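Local atomic coordinates of alpha-1,3-glucanase (Bacillus circulans, PDB entry 5ZRU), a protein that probably hydrolyses alpha-1,3-glucan, as a glycoside hydrolase of family GH87 whose catalytic unit makes up this chain. Residues Ile513-Lys525 with Ala551-His563. Numbering follows the deposited sequence.
With CA (calcium ion), chain K.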
ATOM      1  N   ILE A 513     -26.023  10.882   0.729  1.00 11.39           N
ATOM      2  CA  ILE A 513     -25.053   9.961   1.318  1.00 12.62           C
ATOM      3  C   ILE A 513     -25.832   8.927   2.120  1.00 12.38           C
ATOM      4  O   ILE A 513     -26.513   9.280   3.090  1.00 12.07           O
ATOM      5  CB  ILE A 513     -24.040  10.685   2.216  1.00 12.58           C
ATOM      6  CG1 ILE A 513     -23.494  11.953   1.544  1.00  9.11           C
ATOM      7  CG2 ILE A 513     -22.921   9.720   2.623  1.00  9.46           C
ATOM      8  CD1 ILE A 513     -22.755  11.717   0.212  1.00 10.40           C
ATOM      9  N   VAL A 514     -25.715   7.651   1.739  1.00 11.14           N
ATOM     10  CA  VAL A 514     -26.525   6.582   2.320  1.00 12.17           C
ATOM     11  C   VAL A 514     -25.615   5.487   2.858  1.00 10.70           C
ATOM     12  O   VAL A 514     -24.672   5.065   2.178  1.00 10.81           O
ATOM     13  CB  VAL A 514     -27.513   5.999   1.293  1.00 14.58           C
ATOM     14  CG1 VAL A 514     -28.341   4.880   1.937  1.00 17.09           C
ATOM     15  CG2 VAL A 514     -28.416   7.102   0.741  1.00 14.02           C
ATOM     16  N   PHE A 515     -25.914   5.017   4.070  1.00 11.11           N
ATOM     17  CA  PHE A 515     -25.156   3.975   4.756  1.00 11.80           C
ATOM     18  C   PHE A 515     -26.113   2.842   5.104  1.00 17.16           C
ATOM     19  O   PHE A 515     -26.954   2.999   5.998  1.00 15.36           O
ATOM     20  CB  PHE A 515     -24.526   4.505   6.045  1.00 13.20           C
ATOM     21  CG  PHE A 515     -23.365   5.428   5.848  1.00 12.04           C
ATOM     22  CD1 PHE A 515     -23.566   6.776   5.585  1.00 14.70           C
ATOM     23  CD2 PHE A 515     -22.062   4.958   5.992  1.00 13.35           C
ATOM     24  CE1 PHE A 515     -22.485   7.635   5.436  1.00 12.92           C
ATOM     25  CE2 PHE A 515     -20.979   5.810   5.852  1.00 16.12           C
ATOM     26  CZ  PHE A 515     -21.197   7.156   5.562  1.00 13.99           C
ATOM     27  N   ASN A 516     -25.977   1.695   4.442  1.00 11.84           N
ATOM     28  CA  ASN A 516     -26.871   0.570   4.691  1.00 11.26           C
ATOM     29  C   ASN A 516     -26.102  -0.598   5.298  1.00 12.63           C
ATOM     30  O   ASN A 516     -24.985  -0.900   4.871  1.00 11.06           O
ATOM     31  CB  ASN A 516     -27.567   0.127   3.393  1.00 13.88           C
ATOM     32  CG  ASN A 516     -28.487   1.207   2.819  1.00 13.43           C
ATOM     33  OD1 ASN A 516     -29.035   2.028   3.550  1.00 19.81           O
ATOM     34  ND2 ASN A 516     -28.638   1.214   1.508  1.00 22.43           N
ATOM     35  N   ASN A 517     -26.697  -1.248   6.302  1.00  9.93           N
ATOM     36  CA  ASN A 517     -26.133  -2.469   6.896  1.00  8.58           C
ATOM     37  C   ASN A 517     -24.713  -2.226   7.412  1.00 10.75           C
ATOM     38  O   ASN A 517     -23.771  -2.929   7.049  1.00 11.50           O
ATOM     39  CB  ASN A 517     -26.140  -3.638   5.897  1.00  9.01           C
ATOM     40  CG  ASN A 517     -27.466  -3.782   5.146  1.00 12.91           C
ATOM     41  OD1 ASN A 517     -28.540  -3.519   5.690  1.00 12.32           O
ATOM     42  ND2 ASN A 517     -27.387  -4.214   3.890  1.00 11.39           N
ATOM     43  N   ILE A 518     -24.566  -1.214   8.264  1.00  8.92           N
ATOM     44  CA  ILE A 518     -23.287  -0.869   8.881  1.00 11.30           C
ATOM     45  C   ILE A 518     -23.243  -1.470  10.280  1.00 12.18           C
ATOM     46  O   ILE A 518     -24.201  -1.324  11.052  1.00 12.31           O
ATOM     47  CB  ILE A 518     -23.096   0.656   8.950  1.00 10.30           C
ATOM     48  CG1 ILE A 518     -23.399   1.324   7.594  1.00 12.26           C
ATOM     49  CG2 ILE A 518     -21.690   1.001   9.470  1.00 11.37           C
ATOM     50  CD1 ILE A 518     -22.556   0.857   6.435  1.00 11.02           C
ATOM     51  N   ASN A 519     -22.135  -2.131  10.619  1.00  9.90           N
ATOM     52  CA  ASN A 519     -21.903  -2.631  11.973  1.00 11.19           C
ATOM     53  C   ASN A 519     -20.688  -1.930  12.558  1.00 13.24           C
ATOM     54  O   ASN A 519     -19.576  -2.069  12.035  1.00 12.42           O
ATOM     55  CB  ASN A 519     -21.690  -4.147  11.987  1.00 11.92           C
ATOM     56  CG  ASN A 519     -22.902  -4.902  11.489  1.00 16.38           C
ATOM     57  OD1 ASN A 519     -24.028  -4.643  11.921  1.00 16.96           O
ATOM     58  ND2 ASN A 519     -22.680  -5.838  10.567  1.00 16.45           N
ATOM     59  N   ILE A 520     -20.895  -1.206  13.656  1.00 11.76           N
ATOM     60  CA  ILE A 520     -19.834  -0.457  14.318  1.00  9.19           C
ATOM     61  C   ILE A 520     -19.607  -1.092  15.678  1.00 18.45           C
ATOM     62  O   ILE A 520     -20.458  -0.998  16.576  1.00 14.09           O
ATOM     63  CB  ILE A 520     -20.187   1.029  14.452  1.00 10.70           C
ATOM     64  CG1 ILE A 520     -20.474   1.604  13.064  1.00 11.95           C
ATOM     65  CG2 ILE A 520     -19.051   1.773  15.151  1.00 13.01           C
ATOM     66  CD1 ILE A 520     -20.995   3.079  13.044  1.00 11.56           C
ATOM     67  N   ASN A 521     -18.458  -1.726  15.841  1.00 11.56           N
ATOM     68  CA  ASN A 521     -18.158  -2.475  17.054  1.00 14.56           C
ATOM     69  C   ASN A 521     -16.873  -1.909  17.640  1.00 13.56           C
ATOM     70  O   ASN A 521     -15.775  -2.292  17.226  1.00 14.23           O
ATOM     71  CB  ASN A 521     -18.036  -3.965  16.751  1.00 16.71           C
ATOM     72  CG  ASN A 521     -17.774  -4.787  17.995  1.00 23.83           C
ATOM     73  OD1 ASN A 521     -17.900  -4.292  19.120  1.00 21.31           O
ATOM     74  ND2 ASN A 521     -17.412  -6.050  17.802  1.00 25.59           N
ATOM     75  N   GLY A 522     -17.011  -0.993  18.594  1.00 12.90           N
ATOM     76  CA  GLY A 522     -15.856  -0.398  19.235  1.00 14.28           C
ATOM     77  C   GLY A 522     -15.458   0.928  18.618  1.00 13.69           C
ATOM     78  O   GLY A 522     -15.087   0.989  17.442  1.00 15.27           O
ATOM     79  N   ALA A 523     -15.519   2.001  19.397  1.00 12.27           N
ATOM     80  CA  ALA A 523     -15.055   3.295  18.919  1.00 10.33           C
ATOM     81  C   ALA A 523     -14.471   4.059  20.093  1.00 15.34           C
ATOM     82  O   ALA A 523     -14.761   3.763  21.254  1.00 15.66           O
ATOM     83  CB  ALA A 523     -16.185   4.090  18.243  1.00 14.46           C
ATOM     84  N   GLY A 524     -13.629   5.045  19.780  1.00 12.08           N
ATOM     85  CA  GLY A 524     -12.922   5.759  20.826  1.00 10.42           C
ATOM     86  C   GLY A 524     -11.877   4.921  21.527  1.00 14.53           C
ATOM     87  O   GLY A 524     -11.589   5.160  22.706  1.00 12.41           O
ATOM     88  N   LYS A 525     -11.304   3.933  20.837  1.00 12.67           N
ATOM     89  CA  LYS A 525     -10.383   3.022  21.506  1.00 11.93           C
ATOM     90  C   LYS A 525      -9.034   3.664  21.815  1.00 13.23           C
ATOM     91  O   LYS A 525      -8.286   3.111  22.629  1.00 13.73           O
ATOM     92  CB  LYS A 525     -10.180   1.749  20.676  1.00 12.30           C
ATOM     93  CG  LYS A 525     -11.464   0.980  20.344  1.00 16.82           C
ATOM     94  CD  LYS A 525     -12.348   0.711  21.571  1.00 20.00           C
ATOM     95  CE  LYS A 525     -11.866  -0.469  22.385  1.00 28.10           C
ATOM     96  NZ  LYS A 525     -12.933  -0.944  23.312  1.00 26.69           N
ATOM     97  N   ALA A 551     -27.208  12.733   5.985  1.00 16.54           N
ATOM     98  CA  ALA A 551     -26.805  11.345   5.783  1.00 16.23           C
ATOM     99  C   ALA A 551     -27.909  10.444   6.317  1.00 16.33           C
ATOM    100  O   ALA A 551     -28.521  10.751   7.343  1.00 15.70           O
ATOM    101  CB  ALA A 551     -25.480  11.025   6.485  1.00 11.88           C
ATOM    102  N   THR A 552     -28.150   9.332   5.627  1.00 12.76           N
ATOM    103  CA  THR A 552     -29.199   8.389   5.994  1.00 14.10           C
ATOM    104  C   THR A 552     -28.577   7.031   6.279  1.00 13.98           C
ATOM    105  O   THR A 552     -27.811   6.511   5.459  1.00 13.99           O
ATOM    106  CB  THR A 552     -30.244   8.262   4.880  1.00 16.01           C
ATOM    107  OG1 THR A 552     -30.851   9.539   4.657  1.00 16.47           O
ATOM    108  CG2 THR A 552     -31.319   7.248   5.267  1.00 17.69           C
ATOM    109  N   PHE A 553     -28.893   6.477   7.445  1.00 11.21           N
ATOM    110  CA  PHE A 553     -28.468   5.144   7.841  1.00 12.32           C
ATOM    111  C   PHE A 553     -29.688   4.234   7.882  1.00 15.58           C
ATOM    112  O   PHE A 553     -30.710   4.592   8.478  1.00 14.87           O
ATOM    113  CB  PHE A 553     -27.791   5.167   9.213  1.00 10.99           C
ATOM    114  CG  PHE A 553     -26.396   5.737   9.199  1.00 12.11           C
ATOM    115  CD1 PHE A 553     -26.185   7.093   9.016  1.00 11.13           C
ATOM    116  CD2 PHE A 553     -25.301   4.909   9.383  1.00 10.08           C
ATOM    117  CE1 PHE A 553     -24.899   7.625   9.003  1.00 11.18           C
ATOM    118  CE2 PHE A 553     -24.005   5.430   9.375  1.00 12.04           C
ATOM    119  CZ  PHE A 553     -23.807   6.786   9.188  1.00 11.60           C
ATOM    120  N   ASN A 554     -29.584   3.075   7.234  1.00 13.43           N
ATOM    121  CA  ASN A 554     -30.570   2.008   7.337  1.00 14.47           C
ATOM    122  C   ASN A 554     -29.881   0.786   7.921  1.00 16.11           C
ATOM    123  O   ASN A 554     -28.819   0.387   7.438  1.00 11.97           O
ATOM    124  CB  ASN A 554     -31.168   1.666   5.967  1.00 13.33           C
ATOM    125  CG  ASN A 554     -31.887   2.844   5.328  1.00 18.98           C
ATOM    126  OD1 ASN A 554     -33.010   3.164   5.703  1.00 23.69           O
ATOM    127  ND2 ASN A 554     -31.242   3.491   4.359  1.00 22.58           N
ATOM    128  N   ASN A 555     -30.478   0.196   8.956  1.00 11.51           N
ATOM    129  CA  ASN A 555     -29.939  -1.013   9.586  1.00 11.38           C
ATOM    130  C   ASN A 555     -28.508  -0.786  10.080  1.00 14.82           C
ATOM    131  O   ASN A 555     -27.547  -1.416   9.631  1.00 12.93           O
ATOM    132  CB  ASN A 555     -29.994  -2.216   8.631  1.00 10.42           C
ATOM    133  CG  ASN A 555     -29.554  -3.497   9.300  1.00 13.33           C
ATOM    134  OD1 ASN A 555     -29.738  -3.656  10.501  1.00 16.74           O
ATOM    135  ND2 ASN A 555     -28.955  -4.415   8.532  1.00 15.59           N
ATOM    136  N   LEU A 556     -28.382   0.138  11.022  1.00 12.84           N
ATOM    137  CA  LEU A 556     -27.126   0.396  11.708  1.00 12.83           C
ATOM    138  C   LEU A 556     -27.111  -0.382  13.016  1.00 15.04           C
ATOM    139  O   LEU A 556     -28.101  -0.365  13.759  1.00 14.39           O
ATOM    140  CB  LEU A 556     -26.971   1.893  11.983  1.00 13.87           C
ATOM    141  CG  LEU A 556     -25.824   2.283  12.918  1.00 13.50           C
ATOM    142  CD1 LEU A 556     -24.477   1.980  12.268  1.00 11.57           C
ATOM    143  CD2 LEU A 556     -25.934   3.757  13.294  1.00 11.80           C
ATOM    144  N   THR A 557     -26.009  -1.077  13.302  1.00 10.71           N
ATOM    145  CA  THR A 557     -25.818  -1.654  14.625  1.00 13.38           C
ATOM    146  C   THR A 557     -24.575  -1.060  15.272  1.00 16.90           C
ATOM    147  O   THR A 557     -23.585  -0.784  14.589  1.00 14.57           O
ATOM    148  CB  THR A 557     -25.688  -3.183  14.604  1.00 16.06           C
ATOM    149  OG1 THR A 557     -24.406  -3.553  14.068  1.00 19.59           O
ATOM    150  CG2 THR A 557     -26.807  -3.813  13.786  1.00 16.69           C
ATOM    151  N   THR A 558     -24.627  -0.866  16.592  1.00 16.62           N
ATOM    152  CA  THR A 558     -23.481  -0.360  17.334  1.00 15.60           C
ATOM    153  C   THR A 558     -23.214  -1.228  18.552  1.00 23.75           C
ATOM    154  O   THR A 558     -24.085  -1.969  19.026  1.00 20.29           O
ATOM    155  CB  THR A 558     -23.659   1.099  17.795  1.00 19.36           C
ATOM    156  OG1 THR A 558     -24.796   1.208  18.663  1.00 23.61           O
ATOM    157  CG2 THR A 558     -23.837   2.011  16.600  1.00 19.85           C
ATOM    158  N   ASN A 559     -21.985  -1.112  19.053  1.00 20.86           N
ATOM    159  CA  ASN A 559     -21.539  -1.798  20.256  1.00 22.89           C
ATOM    160  C   ASN A 559     -20.230  -1.169  20.707  1.00 21.57           C
ATOM    161  O   ASN A 559     -19.402  -0.808  19.866  1.00 17.44           O
ATOM    162  CB  ASN A 559     -21.346  -3.300  20.002  1.00 21.37           C
ATOM    163  CG  ASN A 559     -21.011  -4.062  21.269  1.00 28.82           C
ATOM    164  OD1 ASN A 559     -21.777  -4.042  22.234  1.00 29.58           O
ATOM    165  ND2 ASN A 559     -19.864  -4.736  21.276  1.00 24.74           N
ATOM    166  N   ASP A 560     -20.068  -1.008  22.026  1.00 19.29           N
ATOM    167  CA  ASP A 560     -18.791  -0.597  22.627  1.00 19.78           C
ATOM    168  C   ASP A 560     -18.363   0.792  22.141  1.00 22.00           C
ATOM    169  O   ASP A 560     -17.206   1.024  21.780  1.00 20.48           O
ATOM    170  CB  ASP A 560     -17.705  -1.648  22.348  1.00 21.95           C
ATOM    171  CG  ASP A 560     -16.403  -1.376  23.089  1.00 29.97           C
ATOM    172  OD1 ASP A 560     -16.426  -0.697  24.142  1.00 30.56           O
ATOM    173  OD2 ASP A 560     -15.346  -1.829  22.602  1.00 26.74           O
ATOM    174  N   ILE A 561     -19.310   1.729  22.146  1.00 19.46           N
ATOM    175  CA  ILE A 561     -19.057   3.094  21.695  1.00 20.03           C
ATOM    176  C   ILE A 561     -18.606   3.932  22.893  1.00 22.96           C
ATOM    177  O   ILE A 561     -19.325   4.041  23.893  1.00 21.54           O
ATOM    178  CB  ILE A 561     -20.310   3.696  21.036  1.00 20.91           C
ATOM    179  CG1 ILE A 561     -20.796   2.792  19.902  1.00 22.83           C
ATOM    180  CG2 ILE A 561     -20.023   5.113  20.514  1.00 17.03           C
ATOM    181  CD1 ILE A 561     -19.720   2.482  18.836  1.00 16.28           C
ATOM    182  N   ALA A 562     -17.412   4.527  22.800  1.00 16.59           N
ATOM    183  CA  ALA A 562     -16.922   5.353  23.906  1.00 22.26           C
ATOM    184  C   ALA A 562     -17.860   6.525  24.199  1.00 24.32           C
ATOM    185  O   ALA A 562     -18.141   6.825  25.367  1.00 22.59           O
ATOM    186  CB  ALA A 562     -15.510   5.864  23.611  1.00 18.11           C
ATOM    187  N   HIS A 563     -18.359   7.194  23.165  1.00 20.33           N
ATOM    188  CA  HIS A 563     -19.199   8.375  23.379  1.00 23.91           C
ATOM    189  C   HIS A 563     -20.555   7.958  23.937  1.00 27.48           C
ATOM    190  O   HIS A 563     -21.276   7.201  23.277  1.00 21.20           O
ATOM    191  CB  HIS A 563     -19.380   9.156  22.079  1.00 22.14           C
ATOM    192  CG  HIS A 563     -19.843  10.568  22.282  1.00 24.78           C
ATOM    193  ND1 HIS A 563     -21.092  10.879  22.780  1.00 26.17           N
ATOM    194  CD2 HIS A 563     -19.222  11.752  22.059  1.00 23.07           C
ATOM    195  CE1 HIS A 563     -21.219  12.192  22.853  1.00 27.07           C
ATOM    196  NE2 HIS A 563     -20.099  12.745  22.424  1.00 27.99           N
TER
HETATM  197 CA    CA K 609     -29.406  -5.472  11.626  1.00 21.32          CA
HETATM  198  O   HOH W   1     -29.327  10.889   2.561  1.00 30.18           O
HETATM  199  O   HOH W   2     -26.395   1.488   8.518  1.00 18.28           O
HETATM  200  O   HOH W   3     -26.025  -3.698  10.218  1.00 14.10           O
HETATM  201  O   HOH W   4     -22.293  -3.473  16.117  1.00 23.01           O
HETATM  202  O   HOH W   5     -14.721   2.008  24.268  1.00 32.14           O
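The rings of Phe515 and Phe553 form an offset (parallel-displaced) stack, their planes 3° apart and their centroids separated by 4.5 Å. Over one face of the Phe515 ring sits Phe553 CZ, displaced toward the rim, while Thr552 O lies at its edge; over one face of the Phe553 ring sits Phe515 CB, a CH-pi contact of 3.6 Å to the centroid. Phe489 also stacks with Phe515, extending an aromatic stack through successive coils of the parallel beta-helix, the pectate-lyase-like part of this catalytic unit. The two segments are equivalent parts of neighbouring coils in exact register, paired in parallel before and after a corner at Asn517 and Asn555. Beyond the rings, Ile518, Leu556, Ile520, Ile561 and Ala523 continue the apolar face; Leu556 CD1 reaches Ile520 CD1 at 3.7 Å. Asparagines meet asparagines at three levels, two on the opposite face of the strands and one at the corner. Asn554 ND2 donates to Asn516 OD1 (2.8 Å), with the amide planes 51° apart, and Gln578 holds Asn554 OD1. At the corner Asn555 ND2 donates to Asn517 OD1 from above the carbonyl plane, while Asn555 OD1 binds a calcium ion at 2.2 Å; the one amide thus links metal and neighbouring coil. Asn559 ND2 likewise bonds Asn521 OD1 (3.0 Å) from above its carbonyl plane. At the far end, bends at chi2 and chi3 turn Lys525 toward Asp560, where NZ meets the syn lone pair of OD2 in a 2.7 Å salt bridge.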